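Local structure of geranyltranstransferase (Legionella pneumophila subsp. pneumophila, 3LOM) at residues A289-I292 and E293-Q297. The protein probably catalyses the magnesium-dependent chain elongation of isoprenoid diphosphates to farnesyl diphosphate, and possibly geranylgeranyl diphosphate. Sequence-based numbering, arbitrary orientation.
Sequences AALI and ELTKQ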
ATOM      1  N   ALA A 289      24.891  -5.018 -23.948  1.00 79.11           N
ATOM      2  CA  ALA A 289      25.102  -6.448 -24.243  1.00 79.20           C
ATOM      3  C   ALA A 289      24.685  -7.388 -23.111  1.00 78.56           C
ATOM      4  O   ALA A 289      24.376  -8.560 -23.354  1.00 75.93           O
ATOM      5  CB  ALA A 289      26.552  -6.709 -24.645  1.00 80.24           C
ATOM      6  N   ALA A 290      24.686  -6.863 -21.886  1.00 79.16           N
ATOM      7  CA  ALA A 290      24.201  -7.581 -20.713  1.00 77.94           C
ATOM      8  C   ALA A 290      22.692  -7.806 -20.809  1.00 76.48           C
ATOM      9  O   ALA A 290      22.211  -8.930 -20.626  1.00 78.09           O
ATOM     10  CB  ALA A 290      24.553  -6.816 -19.443  1.00 76.96           C
ATOM     11  N   LEU A 291      21.966  -6.732 -21.114  1.00 74.11           N
ATOM     12  CA  LEU A 291      20.508  -6.762 -21.225  1.00 69.28           C
ATOM     13  C   LEU A 291      20.026  -7.547 -22.443  1.00 67.84           C
ATOM     14  O   LEU A 291      18.999  -8.218 -22.375  1.00 68.28           O
ATOM     15  CB  LEU A 291      19.943  -5.336 -21.240  1.00 64.61           C
ATOM     16  CG  LEU A 291      18.426  -5.093 -21.206  1.00 68.38           C
ATOM     17  CD1 LEU A 291      17.698  -5.969 -20.186  1.00 60.94           C
ATOM     18  CD2 LEU A 291      18.150  -3.621 -20.935  1.00 63.14           C
ATOM     19  N   ILE A 292      20.780  -7.460 -23.538  1.00 68.03           N
ATOM     20  CA  ILE A 292      20.467  -8.163 -24.786  1.00 73.20           C
ATOM     21  C   ILE A 292      20.558  -9.683 -24.599  1.00 75.64           C
ATOM     22  O   ILE A 292      19.701 -10.430 -25.087  1.00 78.01           O
ATOM     23  CB  ILE A 292      21.374  -7.664 -25.954  1.00 73.69           C
ATOM     24  CG1 ILE A 292      21.023  -6.215 -26.311  1.00 73.95           C
ATOM     25  CG2 ILE A 292      21.246  -8.552 -27.195  1.00 68.00           C
ATOM     26  CD1 ILE A 292      22.163  -5.433 -26.948  1.00 86.22           C
ATOM     27  N   GLU A 293      21.579 -10.122 -23.865  1.00 80.93           N
ATOM     28  CA  GLU A 293      21.765 -11.541 -23.549  1.00 79.79           C
ATOM     29  C   GLU A 293      20.647 -12.054 -22.636  1.00 73.97           C
ATOM     30  O   GLU A 293      20.169 -13.175 -22.814  1.00 72.32           O
ATOM     31  CB  GLU A 293      23.143 -11.785 -22.918  1.00 81.98           C
ATOM     32  CG  GLU A 293      23.768 -13.146 -23.255  1.00 83.40           C
ATOM     33  CD  GLU A 293      23.175 -14.306 -22.460  1.00 97.76           C
ATOM     34  OE1 GLU A 293      22.967 -14.154 -21.235  1.00 95.26           O
ATOM     35  OE2 GLU A 293      22.920 -15.374 -23.063  1.00 91.80           O
ATOM     36  N   LEU A 294      20.232 -11.228 -21.674  1.00 70.26           N
ATOM     37  CA  LEU A 294      19.088 -11.555 -20.820  1.00 66.66           C
ATOM     38  C   LEU A 294      17.794 -11.664 -21.630  1.00 67.86           C
ATOM     39  O   LEU A 294      17.009 -12.595 -21.430  1.00 62.81           O
ATOM     40  CB  LEU A 294      18.924 -10.531 -19.688  1.00 65.26           C
ATOM     41  CG  LEU A 294      17.721 -10.772 -18.765  1.00 58.64           C
ATOM     42  CD1 LEU A 294      17.912 -12.020 -17.913  1.00 56.73           C
ATOM     43  CD2 LEU A 294      17.411  -9.557 -17.903  1.00 61.78           C
ATOM     44  N   THR A 295      17.596 -10.715 -22.546  1.00 65.07           N
ATOM     45  CA  THR A 295      16.445 -10.693 -23.447  1.00 63.42           C
ATOM     46  C   THR A 295      16.406 -11.958 -24.299  1.00 68.86           C
ATOM     47  O   THR A 295      15.348 -12.571 -24.464  1.00 68.39           O
ATOM     48  CB  THR A 295      16.474  -9.445 -24.353  1.00 63.41           C
ATOM     49  OG1 THR A 295      16.706  -8.277 -23.553  1.00 52.07           O
ATOM     50  CG2 THR A 295      15.164  -9.283 -25.111  1.00 57.60           C
ATOM     51  N   LYS A 296      17.571 -12.359 -24.804  1.00 73.27           N
ATOM     52  CA  LYS A 296      17.691 -13.581 -25.590  1.00 76.71           C
ATOM     53  C   LYS A 296      17.471 -14.835 -24.745  1.00 77.12           C
ATOM     54  O   LYS A 296      16.982 -15.842 -25.255  1.00 76.35           O
ATOM     55  CB  LYS A 296      19.036 -13.631 -26.318  1.00 80.17           C
ATOM     56  CG  LYS A 296      18.985 -14.412 -27.620  1.00 93.21           C
ATOM     57  CD  LYS A 296      19.691 -13.671 -28.743  1.00101.94           C
ATOM     58  CE  LYS A 296      19.188 -14.148 -30.098  1.00107.87           C
ATOM     59  NZ  LYS A 296      19.618 -13.251 -31.204  1.00110.15           N
ATOM     60  N   GLN A 297      17.821 -14.766 -23.459  1.00 79.16           N
ATOM     61  CA  GLN A 297      17.512 -15.841 -22.509  1.00 83.16           C
ATOM     62  C   GLN A 297      16.006 -15.931 -22.256  1.00 79.26           C
ATOM     63  O   GLN A 297      15.442 -17.027 -22.204  1.00 77.18           O
ATOM     64  CB  GLN A 297      18.252 -15.645 -21.180  1.00 87.77           C
ATOM     65  CG  GLN A 297      19.701 -16.121 -21.164  1.00101.96           C
ATOM     66  CD  GLN A 297      20.362 -15.975 -19.796  1.00113.73           C
ATOM     67  OE1 GLN A 297      19.724 -15.586 -18.813  1.00114.85           O
ATOM     68  NE2 GLN A 297      21.651 -16.289 -19.731  1.00113.96           N
TER
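T295 turns its hydroxyl back along the helix onto the carbonyl of L291, one turn earlier. OG1 of T295 donates to O of L291 at 2.6 Å. The first torsion of T295 (chi1 -49°) sets OG1 beside its own backbone N, from where it can reach that carbonyl. N of T295 binds the same O of L291 at 2.9 Å. The two donors come from opposite faces of the carbonyl plane. The hydroxyl lies well above the plane, 36° out of it, while the amide is tilted less. Two bonds therefore grip one oxygen. The one from OG1 also restrains rotation about chi1 of T295. The same OG1 is also hydrogen-bonded to OH of Y218 in helix 209-236, so a buried hydroxyl has partners on both helices.

All nine residues lie on helix 289-303, near the C-terminal end of the modelled chain. This helix is part of the all-helical fold of the polyprenyl synthases. Its regular i to i+4 bonds include N of L294 to O of A290 at 3.2 Å and N of K296 to O of I292 at 2.9 Å.

The two leucines make a looser, apolar contact. L294 holds CG anti to its backbone N (chi1 178°), and its CD2 comes to 4.3 Å from CD1 of L291. Both side chains touch L60 of helix 53-64, and L294 also meets I13 of helix 5-28.

The beta carbons of E293 and K296 lie close to carbonyl oxygens of the preceding turn. CB of E293 lies 3.5 Å from O of A289, and CB of K296 is equally close to O of I292. Beyond CB, both chains bend at chi2, and the carboxylate and the amino group finish farther from 289-292. I292 and K296 both pack on M278 of helix 263-279.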